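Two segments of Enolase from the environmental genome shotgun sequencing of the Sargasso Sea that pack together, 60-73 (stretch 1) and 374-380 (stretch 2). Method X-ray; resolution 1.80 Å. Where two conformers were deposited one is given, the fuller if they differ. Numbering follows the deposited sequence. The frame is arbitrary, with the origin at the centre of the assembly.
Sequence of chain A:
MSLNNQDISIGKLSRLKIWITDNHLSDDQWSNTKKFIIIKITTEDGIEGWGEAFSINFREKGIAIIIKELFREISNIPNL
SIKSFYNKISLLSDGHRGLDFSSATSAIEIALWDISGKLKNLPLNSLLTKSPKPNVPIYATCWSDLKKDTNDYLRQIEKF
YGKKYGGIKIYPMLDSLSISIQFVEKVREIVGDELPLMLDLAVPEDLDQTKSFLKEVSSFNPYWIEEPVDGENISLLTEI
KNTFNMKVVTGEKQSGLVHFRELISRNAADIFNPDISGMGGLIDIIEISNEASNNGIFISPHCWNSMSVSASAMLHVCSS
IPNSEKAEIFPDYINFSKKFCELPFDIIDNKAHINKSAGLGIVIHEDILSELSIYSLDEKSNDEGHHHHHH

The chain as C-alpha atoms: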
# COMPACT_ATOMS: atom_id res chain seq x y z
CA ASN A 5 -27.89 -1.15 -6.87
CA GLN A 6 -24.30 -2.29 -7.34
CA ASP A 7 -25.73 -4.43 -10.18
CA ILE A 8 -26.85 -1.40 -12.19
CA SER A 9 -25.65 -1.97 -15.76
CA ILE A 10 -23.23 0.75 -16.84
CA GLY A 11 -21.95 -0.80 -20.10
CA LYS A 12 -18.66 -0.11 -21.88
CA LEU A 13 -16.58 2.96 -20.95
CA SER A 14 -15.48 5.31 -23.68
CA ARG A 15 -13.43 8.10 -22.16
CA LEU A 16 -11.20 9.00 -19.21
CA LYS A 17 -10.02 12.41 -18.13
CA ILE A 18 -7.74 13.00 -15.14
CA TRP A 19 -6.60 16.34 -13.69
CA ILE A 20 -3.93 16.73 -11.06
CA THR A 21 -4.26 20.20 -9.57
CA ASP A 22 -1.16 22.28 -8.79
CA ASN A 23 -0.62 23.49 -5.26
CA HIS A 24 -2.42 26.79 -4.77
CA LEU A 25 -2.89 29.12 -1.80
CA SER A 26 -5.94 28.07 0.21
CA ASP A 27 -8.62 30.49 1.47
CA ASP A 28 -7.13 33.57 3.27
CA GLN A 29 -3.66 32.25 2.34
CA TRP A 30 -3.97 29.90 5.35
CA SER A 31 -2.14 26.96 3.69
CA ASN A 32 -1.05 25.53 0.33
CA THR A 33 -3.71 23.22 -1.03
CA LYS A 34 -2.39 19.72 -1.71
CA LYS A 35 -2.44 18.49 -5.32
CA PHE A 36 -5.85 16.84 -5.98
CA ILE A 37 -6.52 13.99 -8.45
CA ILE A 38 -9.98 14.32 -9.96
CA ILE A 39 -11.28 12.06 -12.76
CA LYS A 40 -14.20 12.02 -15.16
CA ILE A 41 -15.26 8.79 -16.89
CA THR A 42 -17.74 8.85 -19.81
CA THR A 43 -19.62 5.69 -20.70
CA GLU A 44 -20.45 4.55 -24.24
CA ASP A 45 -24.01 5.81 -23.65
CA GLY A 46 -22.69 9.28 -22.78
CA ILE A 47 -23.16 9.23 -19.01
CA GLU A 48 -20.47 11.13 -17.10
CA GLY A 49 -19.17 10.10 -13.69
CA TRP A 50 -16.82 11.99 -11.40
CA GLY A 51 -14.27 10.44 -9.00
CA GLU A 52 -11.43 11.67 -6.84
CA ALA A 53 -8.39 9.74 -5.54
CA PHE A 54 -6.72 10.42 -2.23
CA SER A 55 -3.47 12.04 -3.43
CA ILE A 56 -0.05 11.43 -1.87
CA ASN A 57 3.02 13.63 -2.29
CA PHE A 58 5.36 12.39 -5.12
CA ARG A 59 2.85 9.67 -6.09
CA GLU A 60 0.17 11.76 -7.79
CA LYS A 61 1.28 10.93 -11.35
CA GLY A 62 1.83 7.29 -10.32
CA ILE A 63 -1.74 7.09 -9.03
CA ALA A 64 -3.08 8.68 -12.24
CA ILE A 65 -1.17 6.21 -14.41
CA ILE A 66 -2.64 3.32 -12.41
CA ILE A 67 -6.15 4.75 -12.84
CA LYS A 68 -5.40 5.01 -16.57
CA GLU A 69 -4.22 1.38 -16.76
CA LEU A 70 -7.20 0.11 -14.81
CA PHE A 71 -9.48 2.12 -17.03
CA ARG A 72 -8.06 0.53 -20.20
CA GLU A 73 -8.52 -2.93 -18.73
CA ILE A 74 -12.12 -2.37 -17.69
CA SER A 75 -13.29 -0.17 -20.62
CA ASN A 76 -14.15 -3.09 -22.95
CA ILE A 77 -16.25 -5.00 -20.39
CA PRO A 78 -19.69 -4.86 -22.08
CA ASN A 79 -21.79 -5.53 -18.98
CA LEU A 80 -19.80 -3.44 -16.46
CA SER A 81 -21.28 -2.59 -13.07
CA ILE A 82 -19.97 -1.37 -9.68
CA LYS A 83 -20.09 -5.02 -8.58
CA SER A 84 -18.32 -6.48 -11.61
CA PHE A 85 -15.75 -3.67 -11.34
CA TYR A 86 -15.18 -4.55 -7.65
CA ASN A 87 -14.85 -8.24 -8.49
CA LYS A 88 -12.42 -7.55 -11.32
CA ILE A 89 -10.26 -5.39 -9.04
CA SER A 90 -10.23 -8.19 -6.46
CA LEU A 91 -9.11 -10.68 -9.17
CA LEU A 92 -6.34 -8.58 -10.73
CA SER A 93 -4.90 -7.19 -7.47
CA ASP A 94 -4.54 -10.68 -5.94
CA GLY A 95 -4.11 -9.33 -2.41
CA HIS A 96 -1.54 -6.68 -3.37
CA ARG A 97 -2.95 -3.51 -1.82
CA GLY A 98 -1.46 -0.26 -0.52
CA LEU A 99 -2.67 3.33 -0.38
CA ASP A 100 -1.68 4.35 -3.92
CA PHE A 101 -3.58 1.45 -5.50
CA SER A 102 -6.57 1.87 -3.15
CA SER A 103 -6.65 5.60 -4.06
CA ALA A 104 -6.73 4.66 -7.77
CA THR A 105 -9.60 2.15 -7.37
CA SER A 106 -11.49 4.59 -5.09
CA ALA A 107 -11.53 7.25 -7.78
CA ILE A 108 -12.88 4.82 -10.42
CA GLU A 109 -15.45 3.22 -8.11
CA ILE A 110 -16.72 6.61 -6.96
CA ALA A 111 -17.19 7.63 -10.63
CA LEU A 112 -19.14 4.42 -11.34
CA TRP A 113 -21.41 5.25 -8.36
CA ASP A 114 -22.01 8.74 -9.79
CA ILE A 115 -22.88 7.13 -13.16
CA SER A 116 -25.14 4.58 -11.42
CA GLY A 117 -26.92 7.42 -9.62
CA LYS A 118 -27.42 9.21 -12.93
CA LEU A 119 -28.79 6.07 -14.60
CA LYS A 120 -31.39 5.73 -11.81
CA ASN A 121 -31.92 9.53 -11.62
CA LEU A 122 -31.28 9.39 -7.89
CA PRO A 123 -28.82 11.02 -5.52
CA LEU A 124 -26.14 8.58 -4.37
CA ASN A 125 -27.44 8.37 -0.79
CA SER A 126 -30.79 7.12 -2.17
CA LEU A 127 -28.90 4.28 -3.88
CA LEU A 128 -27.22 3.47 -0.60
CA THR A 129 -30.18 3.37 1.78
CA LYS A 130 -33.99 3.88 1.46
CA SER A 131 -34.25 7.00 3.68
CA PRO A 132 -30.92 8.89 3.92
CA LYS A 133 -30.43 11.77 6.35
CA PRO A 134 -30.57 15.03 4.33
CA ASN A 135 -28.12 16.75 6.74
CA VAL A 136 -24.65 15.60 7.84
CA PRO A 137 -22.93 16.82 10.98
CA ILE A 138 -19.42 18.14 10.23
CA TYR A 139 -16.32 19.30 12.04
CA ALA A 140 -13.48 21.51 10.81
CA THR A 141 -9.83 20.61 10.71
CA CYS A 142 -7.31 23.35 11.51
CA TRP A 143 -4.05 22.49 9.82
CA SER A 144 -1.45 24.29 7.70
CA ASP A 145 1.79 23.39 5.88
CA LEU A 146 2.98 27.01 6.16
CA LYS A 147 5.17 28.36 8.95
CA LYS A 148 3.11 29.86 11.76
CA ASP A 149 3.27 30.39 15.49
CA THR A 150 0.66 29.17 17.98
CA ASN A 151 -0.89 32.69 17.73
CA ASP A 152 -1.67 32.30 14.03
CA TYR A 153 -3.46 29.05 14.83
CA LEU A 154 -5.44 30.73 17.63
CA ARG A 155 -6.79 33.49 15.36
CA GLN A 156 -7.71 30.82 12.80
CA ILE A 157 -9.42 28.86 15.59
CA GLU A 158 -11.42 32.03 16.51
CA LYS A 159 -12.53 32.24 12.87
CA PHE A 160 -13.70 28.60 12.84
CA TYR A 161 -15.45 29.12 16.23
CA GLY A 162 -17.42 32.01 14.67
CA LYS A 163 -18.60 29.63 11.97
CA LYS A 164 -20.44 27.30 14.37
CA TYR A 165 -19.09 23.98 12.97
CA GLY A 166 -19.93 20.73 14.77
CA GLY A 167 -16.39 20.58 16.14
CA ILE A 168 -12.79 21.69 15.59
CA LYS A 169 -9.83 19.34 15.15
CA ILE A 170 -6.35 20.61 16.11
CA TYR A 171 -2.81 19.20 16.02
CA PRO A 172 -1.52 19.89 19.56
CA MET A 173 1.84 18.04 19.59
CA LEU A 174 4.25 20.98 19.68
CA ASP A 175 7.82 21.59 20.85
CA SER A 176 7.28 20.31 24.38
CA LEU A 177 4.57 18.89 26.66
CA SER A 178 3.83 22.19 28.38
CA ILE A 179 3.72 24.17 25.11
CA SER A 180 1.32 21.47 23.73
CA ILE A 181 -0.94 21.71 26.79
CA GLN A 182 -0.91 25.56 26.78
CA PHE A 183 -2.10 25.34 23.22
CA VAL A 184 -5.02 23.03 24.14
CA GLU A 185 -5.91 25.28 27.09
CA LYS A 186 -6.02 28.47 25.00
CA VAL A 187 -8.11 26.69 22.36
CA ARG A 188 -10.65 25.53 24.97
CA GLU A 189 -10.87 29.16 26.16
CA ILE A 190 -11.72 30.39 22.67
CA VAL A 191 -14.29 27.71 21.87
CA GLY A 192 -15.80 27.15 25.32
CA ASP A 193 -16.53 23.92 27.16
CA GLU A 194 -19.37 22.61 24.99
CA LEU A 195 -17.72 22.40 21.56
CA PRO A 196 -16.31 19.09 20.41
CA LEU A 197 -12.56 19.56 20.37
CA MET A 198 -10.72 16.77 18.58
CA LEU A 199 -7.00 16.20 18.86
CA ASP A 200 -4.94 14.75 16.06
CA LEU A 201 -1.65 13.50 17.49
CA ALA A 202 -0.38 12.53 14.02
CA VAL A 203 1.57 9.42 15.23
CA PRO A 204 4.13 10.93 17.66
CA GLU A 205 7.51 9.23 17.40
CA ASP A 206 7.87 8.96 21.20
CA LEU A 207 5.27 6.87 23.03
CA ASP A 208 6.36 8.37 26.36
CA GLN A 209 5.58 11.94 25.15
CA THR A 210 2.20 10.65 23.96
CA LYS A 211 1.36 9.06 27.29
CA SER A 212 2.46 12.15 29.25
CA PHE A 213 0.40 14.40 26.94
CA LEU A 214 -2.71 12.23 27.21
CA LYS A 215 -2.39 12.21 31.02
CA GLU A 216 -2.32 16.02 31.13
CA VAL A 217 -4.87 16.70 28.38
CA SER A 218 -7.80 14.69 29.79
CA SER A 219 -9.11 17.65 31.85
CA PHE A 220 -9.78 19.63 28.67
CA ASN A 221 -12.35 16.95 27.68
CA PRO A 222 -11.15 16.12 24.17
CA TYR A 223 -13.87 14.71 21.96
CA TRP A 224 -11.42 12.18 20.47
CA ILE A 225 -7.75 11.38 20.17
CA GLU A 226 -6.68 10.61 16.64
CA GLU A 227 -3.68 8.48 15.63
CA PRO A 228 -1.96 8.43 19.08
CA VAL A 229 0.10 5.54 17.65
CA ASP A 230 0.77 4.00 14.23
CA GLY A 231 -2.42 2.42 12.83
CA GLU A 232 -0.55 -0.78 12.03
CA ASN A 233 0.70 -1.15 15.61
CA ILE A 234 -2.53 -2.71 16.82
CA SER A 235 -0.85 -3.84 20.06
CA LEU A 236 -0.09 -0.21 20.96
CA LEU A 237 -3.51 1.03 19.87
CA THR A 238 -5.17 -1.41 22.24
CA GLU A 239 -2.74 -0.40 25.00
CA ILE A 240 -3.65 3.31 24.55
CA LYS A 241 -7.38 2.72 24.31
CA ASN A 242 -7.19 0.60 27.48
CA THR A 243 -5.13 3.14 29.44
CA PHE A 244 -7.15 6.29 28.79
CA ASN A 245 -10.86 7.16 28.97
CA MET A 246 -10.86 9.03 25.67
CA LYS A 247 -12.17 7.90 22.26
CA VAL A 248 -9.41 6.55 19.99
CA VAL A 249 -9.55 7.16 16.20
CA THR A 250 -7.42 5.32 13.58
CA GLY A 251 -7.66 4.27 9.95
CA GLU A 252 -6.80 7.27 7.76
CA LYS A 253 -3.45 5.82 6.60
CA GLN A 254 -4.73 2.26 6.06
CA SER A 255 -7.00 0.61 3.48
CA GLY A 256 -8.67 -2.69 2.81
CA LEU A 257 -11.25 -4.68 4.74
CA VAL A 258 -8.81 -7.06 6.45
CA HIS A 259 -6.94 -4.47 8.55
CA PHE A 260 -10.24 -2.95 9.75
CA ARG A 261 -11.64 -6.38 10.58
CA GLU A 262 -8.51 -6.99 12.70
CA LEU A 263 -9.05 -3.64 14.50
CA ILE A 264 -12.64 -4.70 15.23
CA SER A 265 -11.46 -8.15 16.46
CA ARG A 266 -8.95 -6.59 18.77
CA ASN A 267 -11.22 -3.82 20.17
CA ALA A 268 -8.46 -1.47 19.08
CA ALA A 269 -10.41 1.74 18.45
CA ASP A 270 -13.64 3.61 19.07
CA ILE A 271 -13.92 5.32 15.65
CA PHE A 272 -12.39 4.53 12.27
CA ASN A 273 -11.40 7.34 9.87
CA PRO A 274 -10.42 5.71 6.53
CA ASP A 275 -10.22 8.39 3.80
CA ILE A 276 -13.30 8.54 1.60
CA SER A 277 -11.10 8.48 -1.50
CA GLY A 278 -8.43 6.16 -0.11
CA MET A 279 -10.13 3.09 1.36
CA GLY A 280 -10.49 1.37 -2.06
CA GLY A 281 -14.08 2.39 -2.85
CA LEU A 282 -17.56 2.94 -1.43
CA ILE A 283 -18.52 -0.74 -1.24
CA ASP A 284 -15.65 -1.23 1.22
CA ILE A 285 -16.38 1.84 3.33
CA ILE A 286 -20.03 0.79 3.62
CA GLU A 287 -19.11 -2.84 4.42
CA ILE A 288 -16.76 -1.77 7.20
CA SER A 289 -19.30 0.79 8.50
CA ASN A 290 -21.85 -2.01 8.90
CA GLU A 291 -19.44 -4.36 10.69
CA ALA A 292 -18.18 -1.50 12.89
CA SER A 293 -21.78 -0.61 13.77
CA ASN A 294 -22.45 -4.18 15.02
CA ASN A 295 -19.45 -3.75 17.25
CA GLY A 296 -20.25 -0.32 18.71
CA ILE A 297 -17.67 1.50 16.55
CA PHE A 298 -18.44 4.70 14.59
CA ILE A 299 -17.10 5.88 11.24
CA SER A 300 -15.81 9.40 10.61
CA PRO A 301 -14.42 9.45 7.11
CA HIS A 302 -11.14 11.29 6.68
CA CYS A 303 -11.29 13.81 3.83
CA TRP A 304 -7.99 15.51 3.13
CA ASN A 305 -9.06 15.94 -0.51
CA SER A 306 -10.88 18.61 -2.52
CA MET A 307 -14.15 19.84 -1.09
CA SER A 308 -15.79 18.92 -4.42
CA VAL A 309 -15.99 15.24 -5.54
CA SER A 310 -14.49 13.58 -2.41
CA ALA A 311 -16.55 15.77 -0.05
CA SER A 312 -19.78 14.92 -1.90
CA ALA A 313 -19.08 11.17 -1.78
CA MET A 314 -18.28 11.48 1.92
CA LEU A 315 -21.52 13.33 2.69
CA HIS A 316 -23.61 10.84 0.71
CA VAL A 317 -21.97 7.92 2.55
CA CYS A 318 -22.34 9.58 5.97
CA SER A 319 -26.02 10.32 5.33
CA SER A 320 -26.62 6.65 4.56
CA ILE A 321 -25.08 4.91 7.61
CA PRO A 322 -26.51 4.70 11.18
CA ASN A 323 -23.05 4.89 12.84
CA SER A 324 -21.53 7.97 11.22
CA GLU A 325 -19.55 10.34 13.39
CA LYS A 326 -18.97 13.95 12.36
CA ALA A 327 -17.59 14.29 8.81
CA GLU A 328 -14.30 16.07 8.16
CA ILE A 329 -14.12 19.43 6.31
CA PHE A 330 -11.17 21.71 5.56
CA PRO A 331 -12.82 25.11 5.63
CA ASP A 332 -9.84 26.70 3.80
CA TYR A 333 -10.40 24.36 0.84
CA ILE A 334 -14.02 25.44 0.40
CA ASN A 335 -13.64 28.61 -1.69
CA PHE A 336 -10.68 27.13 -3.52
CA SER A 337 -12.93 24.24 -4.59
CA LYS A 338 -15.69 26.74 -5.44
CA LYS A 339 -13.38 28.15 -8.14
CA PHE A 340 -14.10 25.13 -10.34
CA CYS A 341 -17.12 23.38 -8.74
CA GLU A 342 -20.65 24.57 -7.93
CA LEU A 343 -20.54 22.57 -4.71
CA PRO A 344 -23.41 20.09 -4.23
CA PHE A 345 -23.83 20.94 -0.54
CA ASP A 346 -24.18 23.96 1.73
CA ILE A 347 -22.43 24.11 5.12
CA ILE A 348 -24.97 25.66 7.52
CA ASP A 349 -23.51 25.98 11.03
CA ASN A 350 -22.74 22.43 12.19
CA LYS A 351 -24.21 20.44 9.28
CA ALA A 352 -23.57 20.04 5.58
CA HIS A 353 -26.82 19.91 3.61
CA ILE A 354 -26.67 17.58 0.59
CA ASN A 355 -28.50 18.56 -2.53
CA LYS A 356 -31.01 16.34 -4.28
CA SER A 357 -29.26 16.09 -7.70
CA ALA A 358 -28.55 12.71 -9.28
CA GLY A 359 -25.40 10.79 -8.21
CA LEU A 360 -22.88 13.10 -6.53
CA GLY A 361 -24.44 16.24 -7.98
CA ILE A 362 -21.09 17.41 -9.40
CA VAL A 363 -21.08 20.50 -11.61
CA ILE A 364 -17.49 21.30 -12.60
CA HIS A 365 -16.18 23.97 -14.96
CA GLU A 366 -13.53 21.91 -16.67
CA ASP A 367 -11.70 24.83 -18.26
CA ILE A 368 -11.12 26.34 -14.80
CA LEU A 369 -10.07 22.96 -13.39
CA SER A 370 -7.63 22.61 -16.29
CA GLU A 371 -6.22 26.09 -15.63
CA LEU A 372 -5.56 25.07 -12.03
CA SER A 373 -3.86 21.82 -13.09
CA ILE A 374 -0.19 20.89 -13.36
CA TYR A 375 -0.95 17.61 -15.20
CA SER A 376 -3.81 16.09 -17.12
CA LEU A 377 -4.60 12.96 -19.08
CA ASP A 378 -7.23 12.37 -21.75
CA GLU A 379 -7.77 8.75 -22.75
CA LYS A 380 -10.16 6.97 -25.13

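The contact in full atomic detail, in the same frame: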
# COMPACT_ATOMS: atom_id res chain seq x y z
N GLU A 60 1.36 11.33 -7.05
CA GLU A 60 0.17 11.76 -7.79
C GLU A 60 0.14 11.25 -9.23
O GLU A 60 -0.88 10.74 -9.68
CB GLU A 60 -0.01 13.29 -7.76
CG GLU A 60 -0.09 13.89 -6.36
CD GLU A 60 1.26 14.37 -5.82
OE1 GLU A 60 2.32 13.98 -6.35
OE2 GLU A 60 1.25 15.15 -4.83
N LYS A 61 1.24 11.40 -9.97
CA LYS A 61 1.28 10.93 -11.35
C LYS A 61 1.21 9.40 -11.40
O LYS A 61 0.57 8.83 -12.28
CB LYS A 61 2.54 11.45 -12.06
CG LYS A 61 2.51 12.95 -12.33
CD LYS A 61 3.54 13.39 -13.37
CE LYS A 61 4.95 13.28 -12.85
NZ LYS A 61 5.97 13.92 -13.78
N GLY A 62 1.86 8.75 -10.43
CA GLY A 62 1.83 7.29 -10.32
C GLY A 62 0.40 6.79 -10.14
O GLY A 62 -0.02 5.85 -10.81
N ILE A 63 -0.34 7.45 -9.26
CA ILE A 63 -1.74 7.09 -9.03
C ILE A 63 -2.55 7.26 -10.33
O ILE A 63 -3.33 6.37 -10.73
CB ILE A 63 -2.31 7.89 -7.84
CG1 ILE A 63 -1.64 7.44 -6.51
CG2 ILE A 63 -3.85 7.75 -7.76
CD1 ILE A 63 -1.89 8.42 -5.39
N ALA A 64 -2.36 8.40 -10.99
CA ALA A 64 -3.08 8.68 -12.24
C ALA A 64 -2.81 7.64 -13.34
O ALA A 64 -3.72 7.25 -14.09
CB ALA A 64 -2.73 10.07 -12.74
N ILE A 65 -1.55 7.23 -13.46
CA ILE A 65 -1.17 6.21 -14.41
C ILE A 65 -1.82 4.85 -14.12
O ILE A 65 -2.29 4.16 -15.04
CB ILE A 65 0.37 6.11 -14.54
CG1 ILE A 65 0.94 7.40 -15.17
CG2 ILE A 65 0.81 4.83 -15.27
CD1 ILE A 65 0.32 7.79 -16.51
N ILE A 66 -1.91 4.51 -12.84
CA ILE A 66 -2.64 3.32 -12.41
C ILE A 66 -4.14 3.42 -12.74
O ILE A 66 -4.70 2.48 -13.30
CB ILE A 66 -2.41 3.02 -10.90
CG1 ILE A 66 -0.95 2.62 -10.68
CG2 ILE A 66 -3.35 1.90 -10.43
CD1 ILE A 66 -0.60 2.62 -9.16
N ILE A 67 -4.77 4.55 -12.42
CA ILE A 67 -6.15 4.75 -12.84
C ILE A 67 -6.28 4.55 -14.35
O ILE A 67 -7.21 3.88 -14.81
CB ILE A 67 -6.66 6.19 -12.49
CG1 ILE A 67 -6.75 6.35 -10.97
CG2 ILE A 67 -8.04 6.47 -13.15
CD1 ILE A 67 -6.94 7.81 -10.51
N LYS A 68 -5.36 5.14 -15.12
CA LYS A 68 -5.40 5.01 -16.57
C LYS A 68 -5.28 3.54 -17.01
O LYS A 68 -6.03 3.08 -17.90
CB LYS A 68 -4.28 5.83 -17.23
CG LYS A 68 -4.29 5.70 -18.78
CD LYS A 68 -3.40 6.72 -19.48
CE LYS A 68 -2.09 6.10 -19.98
NZ LYS A 68 -1.26 7.02 -20.87
N GLU A 69 -4.38 2.78 -16.37
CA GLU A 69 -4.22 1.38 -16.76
C GLU A 69 -5.41 0.51 -16.40
O GLU A 69 -5.82 -0.41 -17.16
CB GLU A 69 -2.94 0.77 -16.20
CG GLU A 69 -1.65 1.29 -16.83
CD GLU A 69 -1.59 1.11 -18.36
OE1 GLU A 69 -1.99 0.04 -18.85
OE2 GLU A 69 -1.12 2.04 -19.06
N LEU A 70 -5.99 0.80 -15.23
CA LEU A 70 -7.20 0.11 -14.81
C LEU A 70 -8.34 0.44 -15.75
O LEU A 70 -9.11 -0.43 -16.15
CB LEU A 70 -7.54 0.46 -13.37
CG LEU A 70 -6.55 -0.11 -12.34
CD1 LEU A 70 -6.88 0.38 -10.92
CD2 LEU A 70 -6.48 -1.62 -12.36
N PHE A 71 -8.43 1.70 -16.15
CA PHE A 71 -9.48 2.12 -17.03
C PHE A 71 -9.43 1.34 -18.35
O PHE A 71 -10.45 0.85 -18.80
CB PHE A 71 -9.40 3.62 -17.29
CG PHE A 71 -10.28 4.08 -18.40
CD1 PHE A 71 -11.63 4.32 -18.17
CD2 PHE A 71 -9.76 4.29 -19.67
CE1 PHE A 71 -12.45 4.76 -19.18
CE2 PHE A 71 -10.60 4.73 -20.70
CZ PHE A 71 -11.93 4.95 -20.44
N ARG A 72 -8.24 1.24 -18.93
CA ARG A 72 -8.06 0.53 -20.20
C ARG A 72 -8.52 -0.91 -20.07
O ARG A 72 -9.22 -1.44 -20.95
CB ARG A 72 -6.60 0.57 -20.63
CG ARG A 72 -6.12 1.90 -21.18
CD ARG A 72 -4.71 1.76 -21.74
NE ARG A 72 -4.13 3.07 -22.07
CZ ARG A 72 -2.82 3.32 -22.14
NH1 ARG A 72 -1.92 2.38 -21.88
NH2 ARG A 72 -2.40 4.54 -22.46
N GLU A 73 -8.15 -1.54 -18.96
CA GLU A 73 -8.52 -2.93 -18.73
C GLU A 73 -10.02 -3.13 -18.60
O GLU A 73 -10.58 -4.09 -19.10
CB GLU A 73 -7.77 -3.48 -17.51
CG GLU A 73 -8.06 -4.94 -17.19
CD GLU A 73 -7.57 -5.93 -18.27
OE1 GLU A 73 -6.79 -5.55 -19.17
OE2 GLU A 73 -7.96 -7.12 -18.18
N ILE A 374 -1.59 21.06 -13.01
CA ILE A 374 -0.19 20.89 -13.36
C ILE A 374 -0.04 19.72 -14.35
O ILE A 374 0.92 19.66 -15.12
CB ILE A 374 0.68 20.67 -12.06
CG1 ILE A 374 2.19 20.79 -12.34
CG2 ILE A 374 0.39 19.36 -11.36
CD1 ILE A 374 2.60 22.18 -12.77
N TYR A 375 -1.00 18.79 -14.34
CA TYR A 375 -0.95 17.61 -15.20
C TYR A 375 -2.36 17.18 -15.55
O TYR A 375 -3.31 17.39 -14.79
CB TYR A 375 -0.19 16.45 -14.52
CG TYR A 375 1.24 16.79 -14.14
CD1 TYR A 375 2.14 17.27 -15.10
CD2 TYR A 375 1.69 16.64 -12.82
CE1 TYR A 375 3.45 17.61 -14.75
CE2 TYR A 375 3.00 16.97 -12.47
CZ TYR A 375 3.87 17.45 -13.44
OH TYR A 375 5.16 17.78 -13.10
N SER A 376 -2.51 16.60 -16.73
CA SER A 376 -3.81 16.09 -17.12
C SER A 376 -3.65 14.97 -18.16
O SER A 376 -2.63 14.86 -18.85
CB SER A 376 -4.75 17.21 -17.60
OG SER A 376 -4.33 17.78 -18.83
N LEU A 377 -4.65 14.12 -18.22
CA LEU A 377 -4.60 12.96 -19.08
C LEU A 377 -5.96 12.87 -19.71
O LEU A 377 -6.96 13.10 -19.04
CB LEU A 377 -4.33 11.73 -18.20
CG LEU A 377 -3.62 10.46 -18.62
CD1 LEU A 377 -2.52 10.70 -19.68
CD2 LEU A 377 -3.03 9.84 -17.32
N ASP A 378 -5.99 12.59 -21.02
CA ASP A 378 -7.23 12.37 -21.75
C ASP A 378 -7.07 11.10 -22.59
O ASP A 378 -6.21 11.03 -23.50
CB ASP A 378 -7.58 13.58 -22.62
CG ASP A 378 -9.03 13.54 -23.15
OD1 ASP A 378 -9.68 12.47 -23.11
OD2 ASP A 378 -9.51 14.61 -23.60
N GLU A 379 -7.91 10.12 -22.29
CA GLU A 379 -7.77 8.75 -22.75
C GLU A 379 -9.08 8.25 -23.35
O GLU A 379 -10.15 8.49 -22.80
CB GLU A 379 -7.35 7.89 -21.56
CG GLU A 379 -7.19 6.40 -21.82
CD GLU A 379 -5.86 6.05 -22.47
OE1 GLU A 379 -4.91 6.87 -22.43
OE2 GLU A 379 -5.77 4.93 -23.03
N LYS A 380 -9.00 7.58 -24.50
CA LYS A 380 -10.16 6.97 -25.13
C LYS A 380 -10.08 5.45 -25.00
O LYS A 380 -11.09 4.75 -25.13
CB LYS A 380 -10.24 7.34 -26.61
CG LYS A 380 -10.70 8.74 -26.90
CD LYS A 380 -10.21 9.16 -28.28
CE LYS A 380 -10.11 10.67 -28.41
NZ LYS A 380 -8.97 11.04 -29.30

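Helix 60-73 and strand 375-379 lie side by side and run the same way, their axes only 6° from parallel and 10.2 Å apart at closest approach. The touching residues are more than 300 positions apart in sequence, so this is a tertiary contact between distant parts of one chain. No backbone hydrogen bond links the two. From A64 onward the helix amides bond to carbonyls four residues back, such as K68 N to A64 O at 2.9 Å, and side chains fill the gap, burying 425 Å² in all. The register pairs K61 with Y375, A64 with L377 and K68 with E379: steps of three or four residues on the helix match steps of two on the strand. Because side chains alternate along an extended strand, Y375, L377 and E379 all point toward the helix, while D378 points away and S376 makes no contact.

At the start of the helix, E60 points toward the strand but stops short of it. K61 makes the first contact by laying its aliphatic chain over one face of the Y375 ring. K61 CD sits 3.9 Å from the centroid of the Y375 ring and 18° off the ring normal, a CH-pi contact in which methylene hydrogens, polarised by the nearby ammonium, meet the ring's pi cloud. K61 NZ is hydrogen-bonded elsewhere in the structure. G62 and I63, on the next part of the turn, do not reach the strand.

One turn on from K61, A64 and I65 meet L377. A64 points its CB toward the strand, and its carbonyl oxygen A64 O lies 4.2 Å from L377 CD2. I65 has its CA-to-CB bond directed away, yet its m,m rotamer brings the end of the side chain back, placing I65 CD1 4.0 Å from L377 CD2 in an apolar contact. K68 adds its methylenes to the same methyl group, with K68 CD 3.8 Å from L377 CD2, so L377 packs against both hydrocarbon and the aliphatic part of a charged residue.

K68 also begins the polar end of the interface. Its ammonium forms a long salt bridge with E379, K68 NZ to E379 OE1 at 4.0 Å, an electrostatic attraction rather than a hydrogen bond. F71 supports the same glutamate from its apolar side: F71 CD2 is 4.0 Å from E379 CG, and the ring edge approaches K380 C, with F71 CE2 4.4 Å away.

R72 supplies the shortest polar link. Its CA-to-CB bond points sideways, but the extended side chain carries the guanidinium to E379, whose carboxylate meets it edge-on. In a hydrogen-bonded salt bridge, R72 NE donates to E379 OE2 at 2.7 Å with an angle of 164°, and R72 NH2 makes a weak second bond to E379 OE1 at 3.4 Å. Within the helix, E69 adds a charge-only salt bridge, R72 NH1 to E69 OE2 at 3.0 Å, its oxygen lying well out of the guanidinium plane. E379 thus draws in two cations from successive turns of the helix.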